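Local structure of BT_4661 (Bacteroides thetaiotaomicron, 4AK2) at residues A[7-19]-A[23-35]. The protein binds heparin-like polysaccharide, probably including heparan sulfate, at the bacterial cell surface, this chain being its ligand-binding domain. Sequence-based numbering, arbitrary orientation.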
loop_
_atom_site.group_PDB
_atom_site.type_symbol
_atom_site.label_atom_id
_atom_site.label_comp_id
_atom_site.label_asym_id
_atom_site.label_seq_id
_atom_site.Cartn_x
_atom_site.Cartn_y
_atom_site.Cartn_z
ATOM N N PHE A 7 -21.094 15.487 -0.017
ATOM C CA PHE A 7 -20.921 14.143 -0.558
ATOM C C PHE A 7 -19.909 13.432 0.327
ATOM O O PHE A 7 -19.302 14.076 1.221
ATOM C CB PHE A 7 -20.553 14.174 -2.058
ATOM C CG PHE A 7 -19.115 14.560 -2.366
ATOM C CD1 PHE A 7 -18.639 15.836 -2.114
ATOM C CD2 PHE A 7 -18.247 13.621 -2.932
ATOM C CE1 PHE A 7 -17.323 16.154 -2.406
ATOM C CE2 PHE A 7 -16.932 13.929 -3.224
ATOM C CZ PHE A 7 -16.460 15.213 -2.955
ATOM N N THR A 8 -19.717 12.138 0.092
ATOM C CA THR A 8 -18.815 11.366 0.959
ATOM C C THR A 8 -17.768 10.513 0.262
ATOM O O THR A 8 -16.831 10.066 0.932
ATOM C CB THR A 8 -19.596 10.449 1.909
ATOM O OG1 THR A 8 -20.162 9.370 1.145
ATOM C CG2 THR A 8 -20.658 11.233 2.660
ATOM N N TYR A 9 -17.891 10.273 -1.046
ATOM C CA TYR A 9 -16.917 9.389 -1.717
ATOM C C TYR A 9 -16.852 9.653 -3.219
ATOM O O TYR A 9 -17.828 10.154 -3.818
ATOM C CB TYR A 9 -17.153 7.869 -1.430
ATOM C CG TYR A 9 -18.349 7.323 -2.176
ATOM C CD1 TYR A 9 -18.222 6.852 -3.486
ATOM C CD2 TYR A 9 -19.625 7.279 -1.579
ATOM C CE1 TYR A 9 -19.322 6.361 -4.192
ATOM C CE2 TYR A 9 -20.726 6.795 -2.279
ATOM C CZ TYR A 9 -20.578 6.323 -3.565
ATOM O OH TYR A 9 -21.659 5.844 -4.237
ATOM N N PHE A 10 -15.738 9.223 -3.825
ATOM C CA PHE A 10 -15.666 8.938 -5.249
ATOM C C PHE A 10 -14.956 7.608 -5.373
ATOM O O PHE A 10 -14.437 7.076 -4.350
ATOM C CB PHE A 10 -14.873 10.052 -5.997
ATOM C CG PHE A 10 -13.552 10.365 -5.385
ATOM C CD1 PHE A 10 -12.421 9.621 -5.711
ATOM C CD2 PHE A 10 -13.441 11.395 -4.466
ATOM C CE1 PHE A 10 -11.169 9.915 -5.135
ATOM C CE2 PHE A 10 -12.210 11.706 -3.869
ATOM C CZ PHE A 10 -11.082 10.958 -4.206
ATOM N N ARG A 11 -14.920 7.047 -6.581
ATOM C CA ARG A 11 -14.135 5.832 -6.805
ATOM C C ARG A 11 -13.493 5.933 -8.174
ATOM O O ARG A 11 -14.156 6.380 -9.131
ATOM C CB ARG A 11 -14.979 4.528 -6.760
ATOM C CG ARG A 11 -15.834 4.382 -5.536
ATOM C CD ARG A 11 -16.538 3.026 -5.457
ATOM N NE ARG A 11 -17.355 2.969 -4.238
ATOM C CZ ARG A 11 -18.687 2.925 -4.218
ATOM N NH1 ARG A 11 -19.385 2.856 -5.349
ATOM N NH2 ARG A 11 -19.327 2.940 -3.059
ATOM N N TYR A 12 -12.282 5.401 -8.267
ATOM C CA TYR A 12 -11.614 5.126 -9.507
ATOM C C TYR A 12 -11.688 3.623 -9.879
ATOM O O TYR A 12 -11.517 3.276 -11.047
ATOM C CB TYR A 12 -10.148 5.500 -9.421
ATOM C CG TYR A 12 -9.882 6.998 -9.531
ATOM C CD1 TYR A 12 -10.077 7.832 -8.433
ATOM C CD2 TYR A 12 -9.440 7.583 -10.738
ATOM C CE1 TYR A 12 -9.833 9.195 -8.492
ATOM C CE2 TYR A 12 -9.148 8.966 -10.797
ATOM C CZ TYR A 12 -9.391 9.766 -9.688
ATOM O OH TYR A 12 -9.132 11.122 -9.727
ATOM N N GLY A 13 -11.929 2.732 -8.893
ATOM C CA GLY A 13 -11.886 1.299 -9.199
ATOM C C GLY A 13 -10.486 0.760 -9.402
ATOM O O GLY A 13 -9.542 1.189 -8.751
ATOM N N ASN A 14 -10.342 -0.239 -10.247
ATOM C CA ASN A 14 -9.066 -0.917 -10.418
ATOM C C ASN A 14 -9.036 -1.490 -11.810
ATOM O O ASN A 14 -10.098 -1.671 -12.432
ATOM C CB ASN A 14 -8.889 -1.997 -9.351
ATOM C CG ASN A 14 -9.842 -3.166 -9.518
ATOM O OD1 ASN A 14 -9.615 -4.077 -10.319
ATOM N ND2 ASN A 14 -10.933 -3.124 -8.742
ATOM N N ASN A 15 -7.839 -1.759 -12.320
ATOM C CA ASN A 15 -7.691 -2.401 -13.617
ATOM C C ASN A 15 -7.222 -3.860 -13.455
ATOM O O ASN A 15 -6.558 -4.381 -14.352
ATOM C CB ASN A 15 -6.739 -1.605 -14.530
ATOM C CG ASN A 15 -5.301 -1.659 -14.051
ATOM O OD1 ASN A 15 -5.006 -2.113 -12.943
ATOM N ND2 ASN A 15 -4.390 -1.184 -14.906
ATOM N N LEU A 16 -7.582 -4.497 -12.327
ATOM C CA LEU A 16 -7.167 -5.847 -11.957
ATOM C C LEU A 16 -8.290 -6.862 -12.155
ATOM O O LEU A 16 -8.060 -8.033 -11.925
ATOM C CB LEU A 16 -6.670 -5.906 -10.488
ATOM C CG LEU A 16 -5.590 -4.901 -10.015
ATOM C CD1 LEU A 16 -5.195 -5.165 -8.570
ATOM C CD2 LEU A 16 -4.382 -5.015 -10.902
ATOM N N GLY A 17 -9.479 -6.413 -12.583
ATOM C CA GLY A 17 -10.639 -7.310 -12.759
ATOM C C GLY A 17 -11.323 -7.694 -11.456
ATOM O O GLY A 17 -12.112 -8.648 -11.414
ATOM N N LEU A 18 -11.022 -6.940 -10.390
ATOM C CA LEU A 18 -11.583 -7.191 -9.077
ATOM C C LEU A 18 -12.925 -6.488 -8.884
ATOM O O LEU A 18 -13.024 -5.260 -9.162
ATOM C CB LEU A 18 -10.593 -6.780 -7.980
ATOM C CG LEU A 18 -9.279 -7.577 -7.983
ATOM C CD1 LEU A 18 -8.283 -6.956 -7.042
ATOM C CD2 LEU A 18 -9.602 -9.019 -7.554
ATOM N N THR A 19 -13.948 -7.229 -8.413
ATOM C CA THR A 19 -15.270 -6.650 -8.271
ATOM C C THR A 19 -15.919 -7.152 -6.992
ATOM O O THR A 19 -15.530 -8.219 -6.486
ATOM C CB THR A 19 -16.203 -7.047 -9.427
ATOM O OG1 THR A 19 -16.300 -8.471 -9.488
ATOM C CG2 THR A 19 -15.703 -6.478 -10.751
ATOM N N ASN A 23 -15.192 -3.075 -2.793
ATOM C CA ASN A 23 -14.592 -4.034 -1.878
ATOM C C ASN A 23 -13.058 -4.021 -1.914
ATOM O O ASN A 23 -12.416 -4.824 -1.219
ATOM C CB ASN A 23 -15.094 -5.472 -2.150
ATOM C CG ASN A 23 -16.525 -5.678 -1.692
ATOM O OD1 ASN A 23 -17.145 -4.763 -1.168
ATOM N ND2 ASN A 23 -17.012 -6.906 -1.818
ATOM N N TYR A 24 -12.484 -3.110 -2.719
ATOM C CA TYR A 24 -11.018 -3.025 -2.919
ATOM C C TYR A 24 -10.597 -1.571 -2.902
ATOM O O TYR A 24 -11.397 -0.693 -3.202
ATOM C CB TYR A 24 -10.638 -3.661 -4.260
ATOM C CG TYR A 24 -10.983 -5.143 -4.273
ATOM C CD1 TYR A 24 -10.079 -6.064 -3.757
ATOM C CD2 TYR A 24 -12.212 -5.598 -4.799
ATOM C CE1 TYR A 24 -10.369 -7.412 -3.716
ATOM C CE2 TYR A 24 -12.522 -6.977 -4.777
ATOM C CZ TYR A 24 -11.592 -7.871 -4.242
ATOM O OH TYR A 24 -11.883 -9.202 -4.255
ATOM N N ALA A 25 -9.312 -1.331 -2.593
ATOM C CA ALA A 25 -8.766 0.009 -2.804
ATOM C C ALA A 25 -8.812 0.356 -4.284
ATOM O O ALA A 25 -8.892 -0.528 -5.169
ATOM C CB ALA A 25 -7.303 0.040 -2.305
ATOM N N ASP A 26 -8.728 1.674 -4.551
ATOM C CA ASP A 26 -8.510 2.145 -5.918
ATOM C C ASP A 26 -7.053 1.893 -6.283
ATOM O O ASP A 26 -6.137 2.425 -5.606
ATOM C CB ASP A 26 -8.870 3.624 -6.045
ATOM C CG ASP A 26 -10.361 3.879 -6.031
ATOM O OD1 ASP A 26 -11.152 2.911 -6.164
ATOM O OD2 ASP A 26 -10.741 5.068 -5.906
ATOM N N GLN A 27 -6.811 1.038 -7.262
ATOM C CA GLN A 27 -5.451 0.530 -7.499
ATOM C C GLN A 27 -5.268 0.074 -8.922
ATOM O O GLN A 27 -6.154 -0.529 -9.511
ATOM C CB GLN A 27 -5.150 -0.588 -6.490
ATOM C CG GLN A 27 -5.929 -1.896 -6.743
ATOM C CD GLN A 27 -5.902 -2.782 -5.520
ATOM O OE1 GLN A 27 -4.954 -3.498 -5.274
ATOM N NE2 GLN A 27 -7.015 -2.749 -4.746
ATOM N N PHE A 28 -4.116 0.444 -9.506
ATOM C CA PHE A 28 -3.830 0.229 -10.912
ATOM C C PHE A 28 -2.460 -0.340 -11.119
ATOM O O PHE A 28 -1.493 0.183 -10.586
ATOM C CB PHE A 28 -3.982 1.569 -11.691
ATOM C CG PHE A 28 -5.387 2.066 -11.595
ATOM C CD1 PHE A 28 -5.802 2.846 -10.523
ATOM C CD2 PHE A 28 -6.345 1.658 -12.526
ATOM C CE1 PHE A 28 -7.151 3.207 -10.380
ATOM C CE2 PHE A 28 -7.693 2.024 -12.378
ATOM C CZ PHE A 28 -8.088 2.765 -11.316
ATOM N N ARG A 29 -2.395 -1.424 -11.872
ATOM C CA ARG A 29 -1.139 -2.049 -12.214
ATOM C C ARG A 29 -0.730 -1.633 -13.610
ATOM O O ARG A 29 -1.533 -1.619 -14.548
ATOM C CB ARG A 29 -1.268 -3.594 -12.136
ATOM C CG ARG A 29 -0.008 -4.308 -12.642
ATOM C CD ARG A 29 -0.003 -5.775 -12.235
ATOM N NE ARG A 29 0.272 -5.925 -10.809
ATOM C CZ ARG A 29 -0.403 -6.702 -9.951
ATOM N NH1 ARG A 29 -1.488 -7.452 -10.319
ATOM N NH2 ARG A 29 0.012 -6.723 -8.693
ATOM N N ILE A 30 0.552 -1.325 -13.750
ATOM C CA ILE A 30 1.194 -1.205 -15.060
ATOM C C ILE A 30 1.861 -2.555 -15.299
ATOM O O ILE A 30 2.733 -2.972 -14.521
ATOM C CB ILE A 30 2.219 -0.050 -15.106
ATOM C CG1 ILE A 30 1.529 1.277 -14.732
ATOM C CG2 ILE A 30 2.862 0.007 -16.486
ATOM C CD1 ILE A 30 1.553 1.650 -13.271
ATOM N N GLU A 31 1.420 -3.258 -16.345
ATOM C CA GLU A 31 1.870 -4.622 -16.607
ATOM C C GLU A 31 3.383 -4.675 -16.849
ATOM O O GLU A 31 3.988 -3.709 -17.319
ATOM C CB GLU A 31 1.133 -5.210 -17.822
ATOM C CG GLU A 31 1.573 -4.583 -19.161
ATOM C CD GLU A 31 0.796 -5.144 -20.362
ATOM O OE1 GLU A 31 0.474 -6.368 -20.372
ATOM O OE2 GLU A 31 0.495 -4.363 -21.291
ATOM N N ALA A 32 3.976 -5.825 -16.549
ATOM C CA ALA A 32 5.380 -6.065 -16.793
ATOM C C ALA A 32 5.731 -5.690 -18.234
ATOM O O ALA A 32 5.038 -6.101 -19.181
ATOM C CB ALA A 32 5.714 -7.509 -16.500
ATOM N N GLY A 33 6.793 -4.904 -18.404
ATOM C CA GLY A 33 7.190 -4.474 -19.738
ATOM C C GLY A 33 6.359 -3.367 -20.357
ATOM O O GLY A 33 6.647 -2.943 -21.488
ATOM N N GLY A 34 5.402 -2.834 -19.604
ATOM C CA GLY A 34 4.610 -1.690 -20.054
ATOM C C GLY A 34 5.147 -0.324 -19.729
ATOM O O GLY A 34 6.292 -0.165 -19.321
ATOM N N LYS A 35 4.303 0.665 -19.955
ATOM C CA LYS A 35 4.667 2.064 -19.829
ATOM C C LYS A 35 3.694 2.757 -18.883
ATOM O O LYS A 35 2.468 2.557 -18.951
ATOM C CB LYS A 35 4.650 2.760 -21.199
ATOM C CG LYS A 35 5.660 2.192 -22.213
HETATM O O HOH W 1 -12.598 4.249 -3.686
HETATM O O HOH W 2 -11.342 -1.068 -6.674
HETATM O O HOH W 3 -15.580 -9.062 -3.464
#
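G13, N14 and N15 run parallel to D26, Q27 and F28 through a single beta bridge at N14 and Q27: Q27 N donates to G13 O (3.1 Å), and N15 N reaches Q27 O in a weak bond. At one end, the D26 carboxylate lies across two successive amides, OD2 taking Y12 N and OD1 taking G13 N, each at 2.8 Å and from above the carboxylate plane. A leucine in its place would probably leave both N-H groups without these acceptors and let the loop at Y12 and G13 shift. At the other end, the N15 amide acts like a peptide group: OD1 accepts R29 N and ND2 donates to R29 O, both at 2.9 Å. Strand 27-30 is the edge strand of a four-stranded mixed sheet, parallel to strand 105-115, and residues 13-15 line its other side. The F28 ring receives N14 CA over one face in a CH-pi contact. With CG between its backbone N and carbonyl carbon (chi1 68°), N14 closes an Asx turn, OD1 accepting L16 N and also L18 N on lone pairs while ND2 donates to L18 O. L18 CB then sits over a Y24 ring face, 3.8 Å from the centroid.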